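Local atomic coordinates of sulfatase (sulfuric ester hydrolase) protein (Agrobacterium radiobacter, PDB entry 4UPH), a protein that belongs to the sulfatase family of the alkaline phosphatase clan and carries a bound magnesium ion in its mixed alpha/beta fold. Residues A[395-401]-A[429-435]; A[81-87]-A[378-384]; A[120-124]-A[417-421]. The contacts are given in a common frame with arbitrary orientation. Residues are numbered along the deposited sequence.

Interaction 1: A[395-401]-A[429-435]; sequences RQVERFT and PFLEGGE
Arg395 gives the strongest bonds here. Its side chain (chi1 to chi3 all t) reaches two carbonyls around the turn that follows helix 428-431: NH1 donates to Gly434 O (2.7 Å) and weakly to Phe430 O (2.8 Å), while NH2 shares Gly434 O (2.9 Å). Gly433 (phi 105°, which calls for glycine) is the first residue to leave helical geometry; there the chain turns, and both carbonyls lie at the edge of the guanidinium. A turn after a short helix is thus tied down by an arginine just before strand 396-398. Glu435 joins two arginines in a salt-bridge network, Arg395 NH2 to Glu435 OE2 at 3.4 Å and Arg399 NH1 to Glu435 OE1 at 3.3 Å; Arg399 is bent, with chi1 to chi3 all m. The apolar part is Phe430 (chi1 m): Val397 CG1 sits over its ring face (CH-pi), 4.0 Å from the centroid, and Arg399 CG meets the edge 3.7 Å from Phe430 CE1. CA atoms pair Arg395 with Gly433 (7.5 Å) and Val397 with Phe430 (7.4 Å). Strands 396-398 and 400-402, with a corner at Arg399, run parallel to strand 81-87, and helix 428-431 lies on the sheet face that carries Val397, Val81 and Phe83, with Trp439 edge-to-face on Phe430.

Interaction 2: A[81-87]-A[378-384]; sequences VLFTRHF and YHVPLVI
Strands 81-83 and 382-384 run antiparallel (164°, axes 4.8 Å apart); Val81 and Ile384 are a hydrogen-bonded pair, Leu82 and Val383 a non-hydrogen-bonded one. Val81 N donates to Ile384 O and Ile384 N to Val81 O, both at 2.9 Å; Phe83 N donates to Leu382 O at 2.8 Å. The chain turns at Thr84 and Arg85, and the register shifts by one before Phe87 bridges His379, where Val380 N donates a hydrogen bond to His86 O (2.9 Å). Two waters fill the gap: water 1 donates to Phe83 O and Val380 O (2.7 Å each) and accepts from His86 N (2.9 Å); water 2 donates to Phe83 O (2.7 Å) and accepts from Leu382 N (3.1 Å). Thr84 O receives His379 NE2 (3.0 Å) and Arg85 NE (3.1 Å). Leu382 (chi1 t, chi2 p) directs CD2 over the rings of Phe83 and His86, 4.0 and 3.7 Å from their centroids. His86 ND1 bonds Thr401 OG1, and Thr84 OG1 bonds Val397 O, on parallel neighbouring strands. Waters and a histidine thus supply backbone partners where strand 81-87 of the mixed sulfatase sheet is broken by a short loop, in a buried, largely apolar setting with the Val380 side chain about 9 Å from the magnesium ion.

Interaction 3: A[120-124]-A[417-421]; sequences ARFDN and VPDNH
Two loops without regular secondary structure meet here over a small area, 192 Å² summed over both sides, with Asp123 and Asp419 as the nearest CA pair (5.8 Å). Val417, first in the 417-421 loop, points its side chain away, and its carbonyl is bonded by Arg131. Pro418 follows in an extended conformation (phi/psi -67/149°) and brings its CA to 3.3 Å from Asp123 OD2. At Asp419 a clear hydrogen bond joins the loops: Asp419 N donates to Asp123 OD2 at 2.8 Å with an angle of 160°. The Asp123 side chain is set for this by chi1 t, its CB directed toward the other loop, while Asp123 OD1 accepts a weak bond from Asn124 N (3.0 Å). Asp419 OD2 also lies 4.4 Å from Asp123 OD2, two like charges close together. Asn420 then turns back toward the 120-124 loop with chi1 p and an extended backbone (-154/175°); its side chain lies against the backbone of Phe122 and Asp123. His421 leads the chain onward, its backbone N bonded to Thr531. On the 120-124 side, Asn124 is the N-cap of helix 125-130, its OD1 accepting from Leu127 N. The negative charge of Asp123 is met by a salt bridge from Arg131, which also makes a long, weak ion pair with Asp419. One carboxylate therefore serves both a backbone amide and an arginine, and the nearby positive charge probably eases the closeness of the two aspartates.

In the fold
Interactions 1 and 2 belong to one piece of the fold: strand 81-87 pairs antiparallel with 382-385 in interaction 2 and parallel with 396-398 and 400-402, the strands of interaction 1. Their centres are 11 Å apart, and Val397 N lies 2.8 Å from Leu82 O, a probable hydrogen bond. Interaction 2 is core, 11 Å from the chain centre, and relies on backbone ladders, ordered waters and apolar side chains. Interaction 1, partly buried, adds charged arginines and a glutamate in the loop after a short helix. Interaction 3 stands apart, its centre about 25 and 24 Å from those of interactions 1 and 2; it joins loops through a carboxylate, near the second subunit, where Arg121 packs on Arg121 of that subunit.

Interaction 1: A[395-401]-A[429-435]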
loop_
_atom_site.group_PDB
_atom_site.type_symbol
_atom_site.label_atom_id
_atom_site.label_comp_id
_atom_site.label_asym_id
_atom_site.label_seq_id
_atom_site.Cartn_x
_atom_site.Cartn_y
_atom_site.Cartn_z
ATOM N N ARG A 395 -18.832 -30.824 5.464
ATOM C CA ARG A 395 -17.767 -30.609 4.488
ATOM C C ARG A 395 -16.452 -30.071 5.086
ATOM O O ARG A 395 -16.439 -29.429 6.130
ATOM C CB ARG A 395 -18.293 -29.660 3.409
ATOM C CG ARG A 395 -17.521 -29.629 2.118
ATOM C CD ARG A 395 -17.729 -28.304 1.444
ATOM N NE ARG A 395 -16.871 -28.167 0.273
ATOM C CZ ARG A 395 -16.941 -27.143 -0.564
ATOM N NH1 ARG A 395 -17.822 -26.177 -0.362
ATOM N NH2 ARG A 395 -16.129 -27.072 -1.606
ATOM N N GLN A 396 -15.345 -30.366 4.404
ATOM C CA GLN A 396 -13.991 -29.930 4.723
ATOM C C GLN A 396 -13.425 -29.258 3.471
ATOM O O GLN A 396 -13.489 -29.833 2.364
ATOM C CB GLN A 396 -13.106 -31.103 5.171
ATOM C CG GLN A 396 -13.319 -31.503 6.632
ATOM C CD GLN A 396 -12.149 -32.240 7.239
ATOM O OE1 GLN A 396 -11.121 -32.505 6.597
ATOM N NE2 GLN A 396 -12.261 -32.560 8.516
ATOM N N VAL A 397 -12.933 -28.010 3.637
ATOM C CA VAL A 397 -12.379 -27.203 2.538
ATOM C C VAL A 397 -10.856 -27.292 2.536
ATOM O O VAL A 397 -10.216 -27.138 3.570
ATOM C CB VAL A 397 -12.933 -25.746 2.555
ATOM C CG1 VAL A 397 -12.237 -24.858 1.526
ATOM C CG2 VAL A 397 -14.439 -25.739 2.335
ATOM N N GLU A 398 -10.286 -27.554 1.374
ATOM C CA GLU A 398 -8.838 -27.682 1.192
ATOM C C GLU A 398 -8.237 -26.506 0.375
ATOM O O GLU A 398 -7.026 -26.462 0.184
ATOM C CB GLU A 398 -8.497 -29.050 0.576
ATOM C CG GLU A 398 -9.056 -30.204 1.392
ATOM C CD GLU A 398 -8.671 -31.582 0.908
ATOM O OE1 GLU A 398 -9.113 -32.002 -0.190
ATOM O OE2 GLU A 398 -7.932 -32.255 1.658
ATOM N N ARG A 399 -9.065 -25.548 -0.098
ATOM C CA ARG A 399 -8.491 -24.353 -0.744
ATOM C C ARG A 399 -7.861 -23.471 0.382
ATOM O O ARG A 399 -8.282 -23.598 1.548
ATOM C CB ARG A 399 -9.544 -23.516 -1.529
ATOM C CG ARG A 399 -10.357 -24.307 -2.555
ATOM C CD ARG A 399 -9.523 -24.869 -3.698
ATOM N NE ARG A 399 -8.781 -23.816 -4.385
ATOM C CZ ARG A 399 -9.303 -23.024 -5.320
ATOM N NH1 ARG A 399 -10.559 -23.165 -5.713
ATOM N NH2 ARG A 399 -8.543 -22.073 -5.877
ATOM N N PHE A 400 -6.900 -22.566 0.024
ATOM C CA PHE A 400 -6.236 -21.648 0.983
ATOM C C PHE A 400 -7.120 -20.515 1.387
ATOM O O PHE A 400 -7.573 -19.728 0.557
ATOM C CB PHE A 400 -4.877 -21.128 0.467
ATOM C CG PHE A 400 -3.829 -22.213 0.306
ATOM C CD1 PHE A 400 -3.095 -22.660 1.398
ATOM C CD2 PHE A 400 -3.574 -22.781 -0.945
ATOM C CE1 PHE A 400 -2.121 -23.648 1.248
ATOM C CE2 PHE A 400 -2.598 -23.777 -1.096
ATOM C CZ PHE A 400 -1.891 -24.219 0.008
ATOM N N THR A 401 -7.375 -20.424 2.684
ATOM C CA THR A 401 -8.213 -19.373 3.246
ATOM C C THR A 401 -7.383 -18.522 4.191
ATOM O O THR A 401 -6.365 -18.987 4.734
ATOM C CB THR A 401 -9.528 -19.934 3.848
ATOM O OG1 THR A 401 -9.230 -20.837 4.911
ATOM C CG2 THR A 401 -10.410 -20.630 2.798
ATOM N N PRO A 429 -19.632 -19.014 -0.784
ATOM C CA PRO A 429 -19.714 -20.133 -1.756
ATOM C C PRO A 429 -19.241 -21.494 -1.218
ATOM O O PRO A 429 -19.783 -22.514 -1.615
ATOM C CB PRO A 429 -18.888 -19.635 -2.945
ATOM C CG PRO A 429 -18.987 -18.167 -2.866
ATOM C CD PRO A 429 -18.933 -17.859 -1.394
ATOM N N PHE A 430 -18.295 -21.509 -0.280
ATOM C CA PHE A 430 -17.851 -22.757 0.351
ATOM C C PHE A 430 -18.903 -23.278 1.339
ATOM O O PHE A 430 -19.045 -24.483 1.491
ATOM C CB PHE A 430 -16.531 -22.556 1.109
ATOM C CG PHE A 430 -15.316 -22.258 0.271
ATOM C CD1 PHE A 430 -14.760 -23.241 -0.552
ATOM C CD2 PHE A 430 -14.663 -21.027 0.376
ATOM C CE1 PHE A 430 -13.600 -22.981 -1.286
ATOM C CE2 PHE A 430 -13.498 -20.773 -0.346
ATOM C CZ PHE A 430 -12.971 -21.750 -1.175
ATOM N N LEU A 431 -19.596 -22.374 2.043
ATOM C CA LEU A 431 -20.644 -22.724 3.002
ATOM C C LEU A 431 -21.891 -23.282 2.269
ATOM O O LEU A 431 -22.575 -24.160 2.796
ATOM C CB LEU A 431 -21.036 -21.513 3.873
ATOM C CG LEU A 431 -19.912 -20.766 4.611
ATOM C CD1 LEU A 431 -20.463 -19.539 5.312
ATOM C CD2 LEU A 431 -19.154 -21.674 5.596
ATOM N N GLU A 432 -22.149 -22.782 1.042
ATOM C CA GLU A 432 -23.236 -23.208 0.157
ATOM C C GLU A 432 -22.994 -24.645 -0.336
ATOM O O GLU A 432 -23.931 -25.319 -0.777
ATOM C CB GLU A 432 -23.363 -22.249 -1.047
ATOM C CG GLU A 432 -23.870 -20.874 -0.669
ATOM C CD GLU A 432 -24.097 -19.871 -1.786
ATOM O OE1 GLU A 432 -23.314 -19.866 -2.763
ATOM O OE2 GLU A 432 -25.023 -19.039 -1.648
ATOM N N GLY A 433 -21.745 -25.088 -0.251
ATOM C CA GLY A 433 -21.334 -26.418 -0.671
ATOM C C GLY A 433 -20.582 -26.433 -1.989
ATOM O O GLY A 433 -20.161 -27.500 -2.442
ATOM N N GLY A 434 -20.410 -25.251 -2.587
ATOM C CA GLY A 434 -19.693 -25.073 -3.839
ATOM C C GLY A 434 -18.277 -24.536 -3.686
ATOM O O GLY A 434 -17.610 -24.759 -2.670
ATOM N N GLU A 435 -17.793 -23.848 -4.728
ATOM C CA GLU A 435 -16.454 -23.270 -4.766
ATOM C C GLU A 435 -16.538 -21.898 -5.402
ATOM O O GLU A 435 -17.224 -21.757 -6.419
ATOM C CB GLU A 435 -15.510 -24.166 -5.598
ATOM C CG GLU A 435 -15.151 -25.505 -4.966
ATOM C CD GLU A 435 -13.695 -25.673 -4.572
ATOM O OE1 GLU A 435 -12.814 -25.557 -5.455
ATOM O OE2 GLU A 435 -13.436 -25.926 -3.373
#

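Interaction 2: A[81-87]-A[378-384]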
loop_
_atom_site.group_PDB
_atom_site.type_symbol
_atom_site.label_atom_id
_atom_site.label_comp_id
_atom_site.label_asym_id
_atom_site.label_seq_id
_atom_site.Cartn_x
_atom_site.Cartn_y
_atom_site.Cartn_z
ATOM N N VAL A 81 -18.752 -26.311 8.168
ATOM C CA VAL A 81 -17.635 -26.338 7.240
ATOM C C VAL A 81 -16.304 -26.134 8.005
ATOM O O VAL A 81 -16.137 -25.155 8.754
ATOM C CB VAL A 81 -17.818 -25.327 6.091
ATOM C CG1 VAL A 81 -16.745 -25.526 5.026
ATOM C CG2 VAL A 81 -19.212 -25.433 5.485
ATOM N N LEU A 82 -15.380 -27.087 7.846
ATOM C CA LEU A 82 -14.058 -27.021 8.454
ATOM C C LEU A 82 -13.070 -26.639 7.364
ATOM O O LEU A 82 -13.115 -27.192 6.265
ATOM C CB LEU A 82 -13.674 -28.352 9.123
ATOM C CG LEU A 82 -12.376 -28.335 9.942
ATOM C CD1 LEU A 82 -12.470 -29.268 11.143
ATOM C CD2 LEU A 82 -11.201 -28.714 9.111
ATOM N N PHE A 83 -12.198 -25.667 7.660
ATOM C CA PHE A 83 -11.200 -25.142 6.725
ATOM C C PHE A 83 -9.815 -25.639 7.148
ATOM O O PHE A 83 -9.312 -25.282 8.225
ATOM C CB PHE A 83 -11.316 -23.613 6.618
ATOM C CG PHE A 83 -12.654 -23.137 6.054
ATOM C CD1 PHE A 83 -13.783 -23.049 6.866
ATOM C CD2 PHE A 83 -12.769 -22.742 4.720
ATOM C CE1 PHE A 83 -15.007 -22.587 6.349
ATOM C CE2 PHE A 83 -13.998 -22.294 4.200
ATOM C CZ PHE A 83 -15.107 -22.220 5.014
ATOM N N THR A 84 -9.241 -26.537 6.308
ATOM C CA THR A 84 -7.992 -27.280 6.554
ATOM C C THR A 84 -6.704 -26.532 6.236
ATOM O O THR A 84 -5.655 -26.917 6.759
ATOM C CB THR A 84 -8.004 -28.652 5.821
ATOM O OG1 THR A 84 -7.939 -28.445 4.417
ATOM C CG2 THR A 84 -9.229 -29.525 6.178
ATOM N N ARG A 85 -6.772 -25.500 5.371
ATOM C CA ARG A 85 -5.619 -24.686 4.958
ATOM C C ARG A 85 -5.880 -23.194 5.314
ATOM O O ARG A 85 -5.802 -22.322 4.444
ATOM C CB ARG A 85 -5.352 -24.877 3.453
ATOM C CG ARG A 85 -5.053 -26.327 2.989
ATOM C CD ARG A 85 -3.635 -26.817 3.263
ATOM N NE ARG A 85 -3.531 -27.484 4.568
ATOM C CZ ARG A 85 -2.388 -27.787 5.180
ATOM N NH1 ARG A 85 -1.225 -27.469 4.624
ATOM N NH2 ARG A 85 -2.401 -28.389 6.363
ATOM N N HIS A 86 -6.227 -22.922 6.597
ATOM C CA HIS A 86 -6.538 -21.573 7.081
ATOM C C HIS A 86 -5.341 -20.915 7.706
ATOM O O HIS A 86 -4.768 -21.444 8.659
ATOM C CB HIS A 86 -7.743 -21.548 8.050
ATOM C CG HIS A 86 -8.300 -20.165 8.304
ATOM N ND1 HIS A 86 -8.863 -19.396 7.273
ATOM C CD2 HIS A 86 -8.397 -19.469 9.462
ATOM C CE1 HIS A 86 -9.248 -18.270 7.838
ATOM N NE2 HIS A 86 -8.993 -18.268 9.150
ATOM N N PHE A 87 -4.982 -19.724 7.177
ATOM C CA PHE A 87 -3.822 -18.982 7.663
ATOM C C PHE A 87 -4.145 -17.605 8.210
ATOM O O PHE A 87 -4.959 -16.864 7.655
ATOM C CB PHE A 87 -2.743 -18.894 6.571
ATOM C CG PHE A 87 -2.094 -20.229 6.280
ATOM C CD1 PHE A 87 -2.652 -21.107 5.357
ATOM C CD2 PHE A 87 -0.946 -20.627 6.958
ATOM C CE1 PHE A 87 -2.059 -22.348 5.097
ATOM C CE2 PHE A 87 -0.369 -21.876 6.717
ATOM C CZ PHE A 87 -0.933 -22.731 5.793
ATOM N N TYR A 378 1.406 -19.718 11.763
ATOM C CA TYR A 378 0.342 -19.119 10.945
ATOM C C TYR A 378 -0.869 -20.016 10.626
ATOM O O TYR A 378 -1.985 -19.493 10.541
ATOM C CB TYR A 378 0.948 -18.562 9.653
ATOM C CG TYR A 378 1.924 -17.463 9.985
ATOM C CD1 TYR A 378 1.477 -16.178 10.295
ATOM C CD2 TYR A 378 3.281 -17.741 10.162
ATOM C CE1 TYR A 378 2.366 -15.176 10.699
ATOM C CE2 TYR A 378 4.175 -16.753 10.572
ATOM C CZ TYR A 378 3.715 -15.467 10.831
ATOM O OH TYR A 378 4.592 -14.477 11.206
ATOM N N HIS A 379 -0.668 -21.337 10.479
ATOM C CA HIS A 379 -1.773 -22.265 10.228
ATOM C C HIS A 379 -2.626 -22.350 11.486
ATOM O O HIS A 379 -2.147 -22.753 12.553
ATOM C CB HIS A 379 -1.241 -23.653 9.786
ATOM C CG HIS A 379 -2.311 -24.689 9.587
ATOM N ND1 HIS A 379 -2.116 -26.009 9.965
ATOM C CD2 HIS A 379 -3.518 -24.580 8.984
ATOM C CE1 HIS A 379 -3.210 -26.643 9.604
ATOM N NE2 HIS A 379 -4.090 -25.825 9.025
ATOM N N VAL A 380 -3.887 -21.916 11.353
ATOM C CA VAL A 380 -4.889 -21.793 12.436
ATOM C C VAL A 380 -6.194 -22.542 12.140
ATOM O O VAL A 380 -6.531 -22.726 10.958
ATOM C CB VAL A 380 -5.200 -20.313 12.772
ATOM C CG1 VAL A 380 -4.122 -19.718 13.634
ATOM C CG2 VAL A 380 -5.465 -19.471 11.522
ATOM N N PRO A 381 -6.993 -22.911 13.180
ATOM C CA PRO A 381 -8.291 -23.543 12.895
ATOM C C PRO A 381 -9.304 -22.537 12.375
ATOM O O PRO A 381 -9.185 -21.359 12.656
ATOM C CB PRO A 381 -8.740 -24.093 14.257
ATOM C CG PRO A 381 -8.053 -23.255 15.262
ATOM C CD PRO A 381 -6.762 -22.783 14.637
ATOM N N LEU A 382 -10.298 -23.026 11.624
ATOM C CA LEU A 382 -11.482 -22.311 11.155
ATOM C C LEU A 382 -12.613 -23.304 10.922
ATOM O O LEU A 382 -12.530 -24.195 10.062
ATOM C CB LEU A 382 -11.272 -21.389 9.918
ATOM C CG LEU A 382 -12.545 -20.662 9.434
ATOM C CD1 LEU A 382 -13.095 -19.714 10.481
ATOM C CD2 LEU A 382 -12.330 -19.967 8.111
ATOM N N VAL A 383 -13.644 -23.164 11.730
ATOM C CA VAL A 383 -14.866 -23.951 11.643
ATOM C C VAL A 383 -15.999 -22.939 11.637
ATOM O O VAL A 383 -16.121 -22.141 12.564
ATOM C CB VAL A 383 -15.042 -25.014 12.783
ATOM C CG1 VAL A 383 -16.384 -25.730 12.631
ATOM C CG2 VAL A 383 -13.898 -26.023 12.797
ATOM N N ILE A 384 -16.783 -22.947 10.571
ATOM C CA ILE A 384 -17.969 -22.094 10.436
ATOM C C ILE A 384 -19.256 -22.966 10.370
ATOM O O ILE A 384 -19.414 -23.763 9.437
ATOM C CB ILE A 384 -17.898 -21.118 9.243
ATOM C CG1 ILE A 384 -16.627 -20.239 9.306
ATOM C CG2 ILE A 384 -19.199 -20.288 9.157
ATOM C CD1 ILE A 384 -16.358 -19.418 7.948
HETATM O O HOH W 1 -6.787 -24.528 8.926
HETATM O O HOH W 2 -9.505 -25.923 10.889
#

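Interaction 3: A[120-124]-A[417-421]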
loop_
_atom_site.group_PDB
_atom_site.type_symbol
_atom_site.label_atom_id
_atom_site.label_comp_id
_atom_site.label_asym_id
_atom_site.label_seq_id
_atom_site.Cartn_x
_atom_site.Cartn_y
_atom_site.Cartn_z
ATOM N N ALA A 120 -8.059 4.918 12.245
ATOM C CA ALA A 120 -9.482 5.140 12.549
ATOM C C ALA A 120 -10.362 5.120 11.289
ATOM O O ALA A 120 -11.568 4.904 11.419
ATOM C CB ALA A 120 -9.646 6.467 13.279
ATOM N N ARG A 121 -9.758 5.306 10.082
ATOM C CA ARG A 121 -10.464 5.313 8.801
ATOM C C ARG A 121 -11.058 3.967 8.390
ATOM O O ARG A 121 -11.980 3.941 7.588
ATOM C CB ARG A 121 -9.549 5.868 7.676
ATOM C CG ARG A 121 -8.676 4.836 6.932
ATOM C CD ARG A 121 -7.808 5.562 5.949
ATOM N NE ARG A 121 -7.309 4.687 4.891
ATOM C CZ ARG A 121 -6.109 4.132 4.895
ATOM N NH1 ARG A 121 -5.287 4.324 5.917
ATOM N NH2 ARG A 121 -5.729 3.358 3.895
ATOM N N PHE A 122 -10.500 2.866 8.885
ATOM C CA PHE A 122 -10.875 1.505 8.514
ATOM C C PHE A 122 -12.178 0.994 9.110
ATOM O O PHE A 122 -12.377 1.006 10.325
ATOM C CB PHE A 122 -9.732 0.506 8.851
ATOM C CG PHE A 122 -8.456 0.716 8.088
ATOM C CD1 PHE A 122 -8.459 0.789 6.702
ATOM C CD2 PHE A 122 -7.242 0.818 8.750
ATOM C CE1 PHE A 122 -7.265 1.015 5.991
ATOM C CE2 PHE A 122 -6.041 1.017 8.039
ATOM C CZ PHE A 122 -6.066 1.150 6.675
ATOM N N ASP A 123 -12.978 0.402 8.247
ATOM C CA ASP A 123 -14.198 -0.291 8.608
ATOM C C ASP A 123 -13.832 -1.633 9.230
ATOM O O ASP A 123 -12.769 -2.161 8.943
ATOM C CB ASP A 123 -15.017 -0.564 7.339
ATOM C CG ASP A 123 -16.467 -0.930 7.577
ATOM O OD1 ASP A 123 -16.944 -0.762 8.724
ATOM O OD2 ASP A 123 -17.142 -1.324 6.603
ATOM N N ASN A 124 -14.727 -2.221 10.019
ATOM C CA ASN A 124 -14.485 -3.527 10.628
ATOM C C ASN A 124 -15.802 -4.237 10.871
ATOM O O ASN A 124 -16.842 -3.600 10.744
ATOM C CB ASN A 124 -13.657 -3.382 11.907
ATOM C CG ASN A 124 -14.341 -2.620 12.991
ATOM O OD1 ASN A 124 -15.406 -3.003 13.492
ATOM N ND2 ASN A 124 -13.719 -1.553 13.401
ATOM N N VAL A 417 -22.420 -3.737 3.318
ATOM C CA VAL A 417 -21.454 -3.218 2.346
ATOM C C VAL A 417 -20.289 -2.608 3.113
ATOM O O VAL A 417 -20.521 -1.687 3.904
ATOM C CB VAL A 417 -22.039 -2.216 1.306
ATOM C CG1 VAL A 417 -20.960 -1.800 0.285
ATOM C CG2 VAL A 417 -23.248 -2.808 0.581
ATOM N N PRO A 418 -19.033 -3.104 2.929
ATOM C CA PRO A 418 -17.904 -2.491 3.645
ATOM C C PRO A 418 -17.646 -1.065 3.142
ATOM O O PRO A 418 -17.918 -0.768 1.970
ATOM C CB PRO A 418 -16.742 -3.452 3.350
ATOM C CG PRO A 418 -17.089 -4.067 2.038
ATOM C CD PRO A 418 -18.582 -4.208 2.055
ATOM N N ASP A 419 -17.142 -0.179 4.033
ATOM C CA ASP A 419 -16.887 1.236 3.710
ATOM C C ASP A 419 -15.561 1.503 2.980
ATOM O O ASP A 419 -15.283 2.639 2.592
ATOM C CB ASP A 419 -17.014 2.121 4.962
ATOM C CG ASP A 419 -18.459 2.470 5.321
ATOM O OD1 ASP A 419 -19.318 2.486 4.406
ATOM O OD2 ASP A 419 -18.723 2.769 6.509
ATOM N N ASN A 420 -14.760 0.464 2.762
ATOM C CA ASN A 420 -13.468 0.586 2.070
ATOM C C ASN A 420 -13.122 -0.752 1.436
ATOM O O ASN A 420 -13.862 -1.728 1.614
ATOM C CB ASN A 420 -12.343 1.071 3.022
ATOM C CG ASN A 420 -12.248 0.305 4.326
ATOM O OD1 ASN A 420 -11.741 -0.817 4.395
ATOM N ND2 ASN A 420 -12.745 0.887 5.398
ATOM N N HIS A 421 -12.007 -0.778 0.676
ATOM C CA HIS A 421 -11.419 -1.950 0.042
ATOM C C HIS A 421 -11.157 -3.043 1.119
ATOM O O HIS A 421 -10.867 -2.722 2.277
ATOM C CB HIS A 421 -10.122 -1.502 -0.678
ATOM C CG HIS A 421 -8.978 -2.482 -0.708
ATOM N ND1 HIS A 421 -8.893 -3.543 -1.608
ATOM C CD2 HIS A 421 -7.900 -2.537 0.105
ATOM C CE1 HIS A 421 -7.777 -4.187 -1.305
ATOM N NE2 HIS A 421 -7.152 -3.627 -0.288
#